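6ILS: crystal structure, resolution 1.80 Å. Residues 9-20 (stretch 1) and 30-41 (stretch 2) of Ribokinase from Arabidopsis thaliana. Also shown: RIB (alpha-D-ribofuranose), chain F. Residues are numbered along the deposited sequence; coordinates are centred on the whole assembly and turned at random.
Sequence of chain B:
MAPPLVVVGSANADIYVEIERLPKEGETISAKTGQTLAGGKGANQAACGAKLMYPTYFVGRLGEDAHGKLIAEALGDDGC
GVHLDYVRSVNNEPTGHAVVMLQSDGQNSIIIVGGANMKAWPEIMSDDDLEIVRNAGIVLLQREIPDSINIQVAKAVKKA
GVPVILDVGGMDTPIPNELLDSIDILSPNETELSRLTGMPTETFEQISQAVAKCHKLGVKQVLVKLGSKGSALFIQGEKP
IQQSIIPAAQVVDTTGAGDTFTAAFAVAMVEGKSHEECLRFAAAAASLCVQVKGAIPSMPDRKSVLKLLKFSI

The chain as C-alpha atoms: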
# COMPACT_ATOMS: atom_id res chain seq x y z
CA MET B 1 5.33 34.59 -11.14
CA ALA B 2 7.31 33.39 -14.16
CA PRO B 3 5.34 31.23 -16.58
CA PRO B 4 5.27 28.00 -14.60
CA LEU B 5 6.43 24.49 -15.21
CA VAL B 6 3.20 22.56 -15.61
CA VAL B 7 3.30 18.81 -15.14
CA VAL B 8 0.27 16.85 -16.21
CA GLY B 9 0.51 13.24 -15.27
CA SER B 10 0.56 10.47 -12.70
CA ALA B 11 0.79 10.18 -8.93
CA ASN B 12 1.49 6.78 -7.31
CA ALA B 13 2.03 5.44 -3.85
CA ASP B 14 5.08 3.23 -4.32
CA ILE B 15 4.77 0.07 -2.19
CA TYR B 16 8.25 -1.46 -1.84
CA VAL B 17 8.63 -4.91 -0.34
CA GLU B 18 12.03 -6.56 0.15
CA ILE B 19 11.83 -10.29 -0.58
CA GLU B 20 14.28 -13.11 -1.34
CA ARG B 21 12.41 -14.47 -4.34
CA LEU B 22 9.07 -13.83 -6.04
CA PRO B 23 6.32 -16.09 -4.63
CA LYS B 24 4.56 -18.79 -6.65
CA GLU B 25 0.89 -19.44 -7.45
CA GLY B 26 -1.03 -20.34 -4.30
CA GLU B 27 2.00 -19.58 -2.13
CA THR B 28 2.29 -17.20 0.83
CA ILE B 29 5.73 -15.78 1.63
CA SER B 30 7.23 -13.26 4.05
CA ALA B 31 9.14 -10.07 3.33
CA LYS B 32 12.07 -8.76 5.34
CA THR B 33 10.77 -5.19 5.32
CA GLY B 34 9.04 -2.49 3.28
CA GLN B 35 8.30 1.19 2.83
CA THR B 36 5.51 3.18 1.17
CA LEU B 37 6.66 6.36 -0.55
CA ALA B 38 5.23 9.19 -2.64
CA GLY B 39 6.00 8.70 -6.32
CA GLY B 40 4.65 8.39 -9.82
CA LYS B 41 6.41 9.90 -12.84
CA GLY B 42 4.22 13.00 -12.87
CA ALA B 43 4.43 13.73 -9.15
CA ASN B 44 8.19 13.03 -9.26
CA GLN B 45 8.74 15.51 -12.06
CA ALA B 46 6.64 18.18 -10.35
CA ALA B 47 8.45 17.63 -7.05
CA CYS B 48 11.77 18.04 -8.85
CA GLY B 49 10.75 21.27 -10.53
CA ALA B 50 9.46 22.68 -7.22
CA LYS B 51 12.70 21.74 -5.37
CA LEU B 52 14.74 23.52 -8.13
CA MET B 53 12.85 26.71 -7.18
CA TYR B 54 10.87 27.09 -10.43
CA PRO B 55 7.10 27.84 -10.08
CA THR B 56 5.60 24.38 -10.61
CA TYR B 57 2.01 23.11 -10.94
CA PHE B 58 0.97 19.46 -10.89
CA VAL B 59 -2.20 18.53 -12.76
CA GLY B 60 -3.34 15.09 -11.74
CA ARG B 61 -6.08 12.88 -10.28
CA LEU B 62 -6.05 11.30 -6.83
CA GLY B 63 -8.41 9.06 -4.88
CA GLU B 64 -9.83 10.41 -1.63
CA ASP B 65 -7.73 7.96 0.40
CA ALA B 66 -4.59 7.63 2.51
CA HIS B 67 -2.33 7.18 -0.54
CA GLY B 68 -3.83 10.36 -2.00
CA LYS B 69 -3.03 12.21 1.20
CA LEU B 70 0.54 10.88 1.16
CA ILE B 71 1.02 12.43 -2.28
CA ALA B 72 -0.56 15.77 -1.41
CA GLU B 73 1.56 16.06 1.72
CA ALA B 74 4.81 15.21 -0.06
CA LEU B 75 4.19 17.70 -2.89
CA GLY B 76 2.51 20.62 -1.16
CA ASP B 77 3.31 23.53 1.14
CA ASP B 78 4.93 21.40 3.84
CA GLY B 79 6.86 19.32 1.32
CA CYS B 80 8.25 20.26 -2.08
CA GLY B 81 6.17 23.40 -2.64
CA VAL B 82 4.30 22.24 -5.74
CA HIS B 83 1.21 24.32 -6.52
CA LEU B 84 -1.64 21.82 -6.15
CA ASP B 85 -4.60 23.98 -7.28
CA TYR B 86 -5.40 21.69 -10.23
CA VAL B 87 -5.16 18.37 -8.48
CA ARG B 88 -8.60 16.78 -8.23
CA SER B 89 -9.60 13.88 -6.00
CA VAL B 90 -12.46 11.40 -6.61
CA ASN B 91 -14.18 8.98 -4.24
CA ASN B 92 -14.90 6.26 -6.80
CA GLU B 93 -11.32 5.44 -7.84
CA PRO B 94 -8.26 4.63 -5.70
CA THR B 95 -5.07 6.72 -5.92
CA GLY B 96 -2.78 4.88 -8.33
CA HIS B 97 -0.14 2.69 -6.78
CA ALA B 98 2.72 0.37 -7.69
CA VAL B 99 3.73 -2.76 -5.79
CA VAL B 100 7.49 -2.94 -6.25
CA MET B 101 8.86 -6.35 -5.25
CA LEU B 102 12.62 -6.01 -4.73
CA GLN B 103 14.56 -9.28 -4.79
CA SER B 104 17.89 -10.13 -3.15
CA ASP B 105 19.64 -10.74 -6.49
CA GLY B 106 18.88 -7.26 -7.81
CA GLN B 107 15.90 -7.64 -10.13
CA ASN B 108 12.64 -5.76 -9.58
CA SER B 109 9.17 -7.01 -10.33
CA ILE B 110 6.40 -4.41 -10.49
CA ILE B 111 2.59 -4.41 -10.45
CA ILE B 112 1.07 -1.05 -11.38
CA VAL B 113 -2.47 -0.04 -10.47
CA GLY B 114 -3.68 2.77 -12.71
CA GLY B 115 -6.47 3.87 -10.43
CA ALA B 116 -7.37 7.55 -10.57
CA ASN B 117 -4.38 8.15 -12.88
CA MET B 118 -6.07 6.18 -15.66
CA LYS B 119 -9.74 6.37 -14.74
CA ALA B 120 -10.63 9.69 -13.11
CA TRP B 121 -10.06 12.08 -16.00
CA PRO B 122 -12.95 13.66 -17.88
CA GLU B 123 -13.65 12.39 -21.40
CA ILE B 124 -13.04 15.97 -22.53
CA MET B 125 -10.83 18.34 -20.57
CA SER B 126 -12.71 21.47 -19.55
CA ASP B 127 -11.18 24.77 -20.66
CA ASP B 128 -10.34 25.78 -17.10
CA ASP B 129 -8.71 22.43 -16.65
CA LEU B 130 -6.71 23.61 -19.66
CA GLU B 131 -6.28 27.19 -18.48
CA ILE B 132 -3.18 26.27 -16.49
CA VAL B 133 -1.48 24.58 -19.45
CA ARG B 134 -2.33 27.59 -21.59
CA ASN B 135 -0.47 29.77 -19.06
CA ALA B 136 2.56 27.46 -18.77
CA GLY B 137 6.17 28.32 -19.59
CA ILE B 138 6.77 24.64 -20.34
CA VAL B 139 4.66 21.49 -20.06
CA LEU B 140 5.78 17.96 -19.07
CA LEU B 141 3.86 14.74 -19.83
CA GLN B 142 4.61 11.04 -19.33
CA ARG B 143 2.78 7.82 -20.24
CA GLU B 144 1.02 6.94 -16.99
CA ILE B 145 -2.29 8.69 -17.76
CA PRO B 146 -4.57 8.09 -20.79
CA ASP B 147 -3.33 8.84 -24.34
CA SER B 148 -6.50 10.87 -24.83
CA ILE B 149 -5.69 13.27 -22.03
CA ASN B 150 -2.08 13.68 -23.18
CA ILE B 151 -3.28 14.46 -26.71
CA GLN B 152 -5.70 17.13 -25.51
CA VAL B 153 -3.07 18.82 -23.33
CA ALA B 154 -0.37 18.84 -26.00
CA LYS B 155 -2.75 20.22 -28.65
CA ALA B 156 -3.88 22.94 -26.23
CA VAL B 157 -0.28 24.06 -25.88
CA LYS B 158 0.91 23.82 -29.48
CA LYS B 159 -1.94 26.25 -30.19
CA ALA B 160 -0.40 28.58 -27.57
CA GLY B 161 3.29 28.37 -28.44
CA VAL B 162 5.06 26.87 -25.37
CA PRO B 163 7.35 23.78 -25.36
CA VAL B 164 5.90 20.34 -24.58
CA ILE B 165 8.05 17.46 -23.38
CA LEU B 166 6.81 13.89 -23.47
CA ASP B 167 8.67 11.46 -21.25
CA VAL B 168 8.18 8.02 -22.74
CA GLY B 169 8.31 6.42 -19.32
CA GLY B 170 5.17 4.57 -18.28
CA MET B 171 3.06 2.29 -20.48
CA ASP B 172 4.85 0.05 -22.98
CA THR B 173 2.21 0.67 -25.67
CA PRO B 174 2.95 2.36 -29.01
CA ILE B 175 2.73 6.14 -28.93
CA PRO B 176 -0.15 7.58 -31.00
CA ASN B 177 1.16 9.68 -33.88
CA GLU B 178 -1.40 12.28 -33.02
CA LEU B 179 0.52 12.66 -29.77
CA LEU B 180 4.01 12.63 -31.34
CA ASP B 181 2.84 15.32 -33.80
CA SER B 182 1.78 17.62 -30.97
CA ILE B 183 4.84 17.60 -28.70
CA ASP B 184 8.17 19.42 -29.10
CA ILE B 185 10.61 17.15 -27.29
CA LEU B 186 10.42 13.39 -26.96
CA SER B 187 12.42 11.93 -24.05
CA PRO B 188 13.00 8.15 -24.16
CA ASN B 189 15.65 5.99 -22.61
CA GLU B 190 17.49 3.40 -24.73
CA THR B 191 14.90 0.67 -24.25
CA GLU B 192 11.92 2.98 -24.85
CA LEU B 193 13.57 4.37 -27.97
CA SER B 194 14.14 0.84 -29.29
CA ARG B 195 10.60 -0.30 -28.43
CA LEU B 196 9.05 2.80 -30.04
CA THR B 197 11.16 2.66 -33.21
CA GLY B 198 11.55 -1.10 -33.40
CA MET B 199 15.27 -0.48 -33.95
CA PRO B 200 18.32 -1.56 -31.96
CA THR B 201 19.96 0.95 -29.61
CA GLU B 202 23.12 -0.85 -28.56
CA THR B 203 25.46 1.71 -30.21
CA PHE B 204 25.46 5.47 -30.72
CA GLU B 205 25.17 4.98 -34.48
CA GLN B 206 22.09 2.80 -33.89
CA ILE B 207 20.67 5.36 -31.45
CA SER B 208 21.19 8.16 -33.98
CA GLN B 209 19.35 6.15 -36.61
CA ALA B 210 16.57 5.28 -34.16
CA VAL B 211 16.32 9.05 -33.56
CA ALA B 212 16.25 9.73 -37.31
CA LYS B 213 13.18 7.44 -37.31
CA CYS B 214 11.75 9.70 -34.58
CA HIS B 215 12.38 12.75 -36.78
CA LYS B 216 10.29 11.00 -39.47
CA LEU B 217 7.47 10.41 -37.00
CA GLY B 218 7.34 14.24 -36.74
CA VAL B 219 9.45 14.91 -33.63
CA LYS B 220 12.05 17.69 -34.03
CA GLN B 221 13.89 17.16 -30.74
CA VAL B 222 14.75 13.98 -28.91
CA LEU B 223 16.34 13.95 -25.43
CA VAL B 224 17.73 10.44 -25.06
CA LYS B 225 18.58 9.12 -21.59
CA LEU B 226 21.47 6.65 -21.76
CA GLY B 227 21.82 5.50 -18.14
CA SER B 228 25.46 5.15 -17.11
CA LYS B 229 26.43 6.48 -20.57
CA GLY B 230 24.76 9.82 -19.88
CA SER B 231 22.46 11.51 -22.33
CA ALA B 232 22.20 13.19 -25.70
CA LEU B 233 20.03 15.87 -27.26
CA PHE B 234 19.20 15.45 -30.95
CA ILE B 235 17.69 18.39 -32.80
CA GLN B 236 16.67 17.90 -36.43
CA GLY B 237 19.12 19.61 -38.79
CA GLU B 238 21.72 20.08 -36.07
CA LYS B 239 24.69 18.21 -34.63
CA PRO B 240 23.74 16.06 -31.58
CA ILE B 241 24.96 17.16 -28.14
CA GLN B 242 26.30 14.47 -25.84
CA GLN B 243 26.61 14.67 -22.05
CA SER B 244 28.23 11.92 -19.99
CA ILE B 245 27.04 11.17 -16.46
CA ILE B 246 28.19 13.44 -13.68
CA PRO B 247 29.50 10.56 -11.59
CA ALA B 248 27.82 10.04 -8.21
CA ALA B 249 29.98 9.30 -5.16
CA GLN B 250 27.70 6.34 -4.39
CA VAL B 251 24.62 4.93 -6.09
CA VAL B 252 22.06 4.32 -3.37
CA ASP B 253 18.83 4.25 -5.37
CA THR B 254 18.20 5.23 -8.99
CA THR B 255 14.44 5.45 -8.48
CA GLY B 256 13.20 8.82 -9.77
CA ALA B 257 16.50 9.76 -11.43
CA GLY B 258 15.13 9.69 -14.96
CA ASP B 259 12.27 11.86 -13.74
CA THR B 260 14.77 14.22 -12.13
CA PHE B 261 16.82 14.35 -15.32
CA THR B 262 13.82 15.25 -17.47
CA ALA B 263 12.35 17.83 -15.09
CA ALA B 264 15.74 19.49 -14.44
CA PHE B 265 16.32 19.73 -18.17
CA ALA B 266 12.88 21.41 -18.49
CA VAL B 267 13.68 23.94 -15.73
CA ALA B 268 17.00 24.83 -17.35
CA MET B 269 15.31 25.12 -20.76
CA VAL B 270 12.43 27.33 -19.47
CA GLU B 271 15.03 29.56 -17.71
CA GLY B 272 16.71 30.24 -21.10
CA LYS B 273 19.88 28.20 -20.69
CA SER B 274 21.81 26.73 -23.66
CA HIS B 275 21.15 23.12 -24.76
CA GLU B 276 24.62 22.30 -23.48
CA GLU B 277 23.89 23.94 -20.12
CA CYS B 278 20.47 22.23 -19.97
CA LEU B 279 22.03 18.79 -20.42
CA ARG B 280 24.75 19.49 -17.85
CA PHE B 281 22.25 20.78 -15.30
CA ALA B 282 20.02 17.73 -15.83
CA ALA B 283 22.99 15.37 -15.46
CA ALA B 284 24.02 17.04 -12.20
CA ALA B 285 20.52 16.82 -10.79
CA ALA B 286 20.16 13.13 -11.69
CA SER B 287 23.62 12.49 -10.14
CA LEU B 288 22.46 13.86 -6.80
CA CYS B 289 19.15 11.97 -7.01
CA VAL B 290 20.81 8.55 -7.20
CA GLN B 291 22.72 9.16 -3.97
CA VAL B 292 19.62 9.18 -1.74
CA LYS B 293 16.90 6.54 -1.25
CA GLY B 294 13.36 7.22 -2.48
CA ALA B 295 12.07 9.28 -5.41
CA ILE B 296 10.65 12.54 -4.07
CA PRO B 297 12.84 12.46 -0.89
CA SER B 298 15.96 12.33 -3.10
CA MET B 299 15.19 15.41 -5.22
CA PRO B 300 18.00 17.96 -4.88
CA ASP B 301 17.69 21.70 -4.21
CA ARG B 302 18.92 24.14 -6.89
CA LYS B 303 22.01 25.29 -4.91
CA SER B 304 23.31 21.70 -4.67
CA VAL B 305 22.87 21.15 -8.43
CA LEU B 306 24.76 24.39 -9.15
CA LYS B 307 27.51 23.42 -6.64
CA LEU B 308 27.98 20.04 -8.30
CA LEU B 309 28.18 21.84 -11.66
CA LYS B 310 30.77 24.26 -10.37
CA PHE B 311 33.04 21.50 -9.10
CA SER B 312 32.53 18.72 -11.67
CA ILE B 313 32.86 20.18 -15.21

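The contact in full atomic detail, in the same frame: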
# COMPACT_ATOMS: atom_id res chain seq x y z
N GLY B 9 0.17 14.64 -15.25
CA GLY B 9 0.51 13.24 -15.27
C GLY B 9 0.12 12.50 -14.02
O GLY B 9 -0.85 12.86 -13.34
N SER B 10 0.90 11.47 -13.71
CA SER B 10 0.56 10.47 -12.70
C SER B 10 1.08 10.74 -11.29
O SER B 10 2.13 11.35 -11.11
CB SER B 10 1.10 9.13 -13.13
OG SER B 10 2.51 9.22 -13.32
N ALA B 11 0.36 10.21 -10.31
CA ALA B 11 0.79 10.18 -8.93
C ALA B 11 0.53 8.78 -8.39
O ALA B 11 -0.58 8.29 -8.51
CB ALA B 11 0.06 11.24 -8.09
N ASN B 12 1.57 8.14 -7.85
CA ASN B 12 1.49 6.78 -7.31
C ASN B 12 1.98 6.72 -5.88
O ASN B 12 2.95 7.39 -5.54
CB ASN B 12 2.37 5.80 -8.11
CG ASN B 12 1.86 5.54 -9.50
OD1 ASN B 12 0.65 5.57 -9.75
ND2 ASN B 12 2.78 5.25 -10.42
N ALA B 13 1.36 5.88 -5.06
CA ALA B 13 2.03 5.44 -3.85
C ALA B 13 2.88 4.24 -4.25
O ALA B 13 2.37 3.29 -4.83
CB ALA B 13 1.03 5.08 -2.75
N ASP B 14 4.17 4.31 -3.97
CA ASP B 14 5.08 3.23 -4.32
C ASP B 14 5.24 2.29 -3.13
O ASP B 14 5.81 2.68 -2.11
CB ASP B 14 6.43 3.81 -4.74
CG ASP B 14 6.37 4.49 -6.12
OD1 ASP B 14 5.49 4.12 -6.93
OD2 ASP B 14 7.23 5.35 -6.39
N ILE B 15 4.73 1.07 -3.27
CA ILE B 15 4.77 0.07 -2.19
C ILE B 15 5.93 -0.90 -2.40
O ILE B 15 5.82 -1.86 -3.16
CB ILE B 15 3.47 -0.75 -2.11
CG1 ILE B 15 2.22 0.14 -2.18
CG2 ILE B 15 3.46 -1.56 -0.82
CD1 ILE B 15 1.96 0.91 -0.96
N TYR B 16 7.04 -0.64 -1.73
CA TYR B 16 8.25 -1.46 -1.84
C TYR B 16 8.26 -2.56 -0.81
O TYR B 16 8.14 -2.29 0.38
CB TYR B 16 9.49 -0.60 -1.66
CG TYR B 16 9.66 0.42 -2.74
CD1 TYR B 16 10.19 0.07 -3.97
CD2 TYR B 16 9.27 1.74 -2.54
CE1 TYR B 16 10.35 1.00 -4.97
CE2 TYR B 16 9.42 2.68 -3.53
CZ TYR B 16 9.96 2.31 -4.75
OH TYR B 16 10.11 3.25 -5.75
N VAL B 17 8.42 -3.80 -1.26
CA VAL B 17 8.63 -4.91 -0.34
C VAL B 17 9.93 -5.64 -0.69
O VAL B 17 10.17 -6.00 -1.85
CB VAL B 17 7.44 -5.90 -0.33
CG1 VAL B 17 6.17 -5.20 0.17
CG2 VAL B 17 7.20 -6.51 -1.70
N GLU B 18 10.79 -5.80 0.31
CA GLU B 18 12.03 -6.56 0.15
C GLU B 18 11.78 -8.05 0.36
O GLU B 18 11.40 -8.47 1.46
CB GLU B 18 13.09 -6.06 1.13
CG GLU B 18 13.72 -4.75 0.74
CD GLU B 18 14.72 -4.27 1.78
OE1 GLU B 18 15.36 -5.14 2.42
OE2 GLU B 18 14.86 -3.04 1.95
N ILE B 19 11.98 -8.84 -0.68
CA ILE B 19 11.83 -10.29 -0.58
C ILE B 19 13.10 -11.00 -1.04
O ILE B 19 14.03 -10.36 -1.56
CB ILE B 19 10.62 -10.80 -1.40
CG1 ILE B 19 10.81 -10.50 -2.89
CG2 ILE B 19 9.33 -10.17 -0.90
CD1 ILE B 19 9.60 -10.83 -3.74
N GLU B 20 13.16 -12.31 -0.84
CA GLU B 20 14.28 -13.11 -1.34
C GLU B 20 14.01 -13.47 -2.79
O GLU B 20 14.82 -13.19 -3.68
CB GLU B 20 14.48 -14.37 -0.49
N SER B 30 6.98 -14.38 3.17
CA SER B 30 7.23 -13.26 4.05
C SER B 30 8.29 -12.34 3.48
O SER B 30 9.25 -12.79 2.85
CB SER B 30 7.67 -13.73 5.44
OG SER B 30 6.56 -14.18 6.19
N ALA B 31 8.13 -11.04 3.71
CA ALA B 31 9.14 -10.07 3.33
C ALA B 31 9.98 -9.70 4.54
O ALA B 31 9.54 -9.83 5.68
CB ALA B 31 8.50 -8.83 2.73
N LYS B 32 11.20 -9.24 4.28
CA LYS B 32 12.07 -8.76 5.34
C LYS B 32 11.58 -7.41 5.86
O LYS B 32 11.47 -7.19 7.06
CB LYS B 32 13.51 -8.64 4.83
CG LYS B 32 14.33 -7.54 5.51
CD LYS B 32 15.73 -7.42 4.91
CE LYS B 32 16.56 -6.38 5.66
NZ LYS B 32 17.18 -6.94 6.90
N THR B 33 11.28 -6.50 4.94
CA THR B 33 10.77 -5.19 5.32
C THR B 33 10.03 -4.53 4.15
O THR B 33 9.72 -5.18 3.14
CB THR B 33 11.91 -4.27 5.84
OG1 THR B 33 11.36 -3.06 6.38
CG2 THR B 33 12.90 -3.94 4.73
N GLY B 34 9.74 -3.24 4.30
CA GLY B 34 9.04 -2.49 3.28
C GLY B 34 8.97 -1.01 3.62
O GLY B 34 9.35 -0.59 4.72
N GLN B 35 8.50 -0.23 2.65
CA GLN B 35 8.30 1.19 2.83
C GLN B 35 7.32 1.67 1.77
O GLN B 35 7.35 1.19 0.65
CB GLN B 35 9.62 1.94 2.72
CG GLN B 35 9.62 3.32 3.34
CD GLN B 35 11.02 3.91 3.41
OE1 GLN B 35 12.00 3.26 3.04
NE2 GLN B 35 11.12 5.16 3.88
N THR B 36 6.42 2.58 2.14
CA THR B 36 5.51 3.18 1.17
C THR B 36 5.88 4.64 0.98
O THR B 36 5.92 5.41 1.94
CB THR B 36 4.04 3.09 1.62
OG1 THR B 36 3.61 1.72 1.56
CG2 THR B 36 3.15 3.92 0.69
N LEU B 37 6.17 5.02 -0.27
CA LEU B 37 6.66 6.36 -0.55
C LEU B 37 5.84 7.05 -1.64
O LEU B 37 5.22 6.39 -2.48
CB LEU B 37 8.14 6.32 -0.95
CG LEU B 37 9.17 5.87 0.09
CD1 LEU B 37 10.52 5.65 -0.56
CD2 LEU B 37 9.28 6.89 1.21
N ALA B 38 5.86 8.38 -1.61
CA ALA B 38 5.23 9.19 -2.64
C ALA B 38 6.02 9.09 -3.94
O ALA B 38 7.24 9.23 -3.94
CB ALA B 38 5.14 10.63 -2.20
N GLY B 39 5.32 8.85 -5.04
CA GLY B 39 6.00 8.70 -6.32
C GLY B 39 5.03 8.85 -7.48
O GLY B 39 4.02 9.54 -7.38
N GLY B 40 5.34 8.16 -8.57
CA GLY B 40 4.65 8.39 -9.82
C GLY B 40 5.47 9.33 -10.67
O GLY B 40 6.01 10.32 -10.17
N LYS B 41 5.54 9.07 -11.98
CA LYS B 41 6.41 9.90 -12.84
C LYS B 41 5.99 11.35 -12.84
O LYS B 41 6.83 12.23 -12.80
CB LYS B 41 6.45 9.33 -14.27
CG LYS B 41 7.23 8.03 -14.31
CD LYS B 41 7.21 7.32 -15.64
CE LYS B 41 7.96 5.97 -15.49
NZ LYS B 41 9.41 6.18 -15.16
O5 RIB F . 9.99 6.93 -12.41
C5 RIB F . 9.61 6.52 -11.13
C4 RIB F . 8.26 6.22 -11.09
O4 RIB F . 7.85 5.22 -12.15
C3 RIB F . 8.02 5.43 -9.73
O3 RIB F . 7.79 6.44 -8.64
C2 RIB F . 7.11 4.59 -9.96
O2 RIB F . 5.84 4.91 -9.25
C1 RIB F . 6.87 4.54 -11.61
O1 RIB F . 5.65 5.10 -11.93
O HOH W 1 9.51 6.64 -4.52

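The two stretches pair as neighbouring antiparallel β-strands, joined mainly by a ladder of backbone hydrogen bonds, and at one end of that ladder they converge on a bound ribose. The strand axes come within 4.6 Å of each other, their directions differ by 155°, and the contact buries 793 Å² counted over both sides.

The ladder follows the alternation expected of antiparallel pairing. Asn12 N donates to Gly39 O at 2.9 Å, and Gly39 N returns a bond to Asn12 O at 2.8 Å. Two residues further on, Asp14 N reaches Leu37 O at 2.8 Å while Leu37 N reaches Asp14 O at 3.0 Å; then Tyr16 N bonds Gln35 O at 3.0 Å and Gln35 N bonds Tyr16 O at 3.1 Å. Beyond this the pattern loosens. Glu18 N still donates to Thr33 O at 3.1 Å, but Glu18 O accepts from Lys32 N at 2.9 Å, leaving Thr33 N buried without a partner. Between the bonded pairs, Thr36 CA approaches Asp14 O at 3.3 Å in a CA-H...O contact that adds to the backbone packing.

Side chains alternate between the two faces of the sheet. On the face of Ala13, Ile15 and Val17, small and branched apolar groups suit a buried surface. The end of the Ile15 side chain comes nearer to stretch 2, bringing CD1 to 3.1 Å from Thr36 OG1, a tight contact. Across from Val17 lies Gly34, whose CA sits 3.0 Å from Tyr16 O; a β-carbon there would clash with that carbonyl oxygen. Near the end of the pairing, the methyl CB of Ala31 packs 4.0 Å from Ile19 CG2 and 4.4 Å from Val17 CB, a small methyl that touches both branched side chains.

The other face carries Asp14, Tyr16 and Glu18, with Leu37, Gln35 and Thr33 opposite them. Tyr16 CE2 lies 4.3 Å from Leu37 CD1, so ring and isobutyl group cover one another. Glu18 is partly exposed, as befits a charged residue; its side chain rises off the sheet, and CD comes 3.5 Å from Thr33 CG2.

Asp14 has the most specialised place on this face. Its carboxylate accepts from two sugar hydroxyls, RIB O2 to OD1 at 2.5 Å, which is very short, and RIB O3 to OD2 at 2.6 Å. A water also donates to Asp14 OD2 at 3.2 Å. Glycine at 39 leaves room for this arrangement, since a β-carbon would run into Asp14 OD2. At Gly40 a β-carbon would strike Asn12 N and Ala11 CA, and the backbone angles themselves call for glycine. Gly40, at the N-cap position of the following helix, donates through its N to RIB O3 at 3.0 Å. Lys41 starts sideways to stretch 1, and its extended chain carries NZ to RIB O5, to which it donates at 2.9 Å. The pairing thus sets acidic, backbone and basic groups around the substrate expected of a ribokinase.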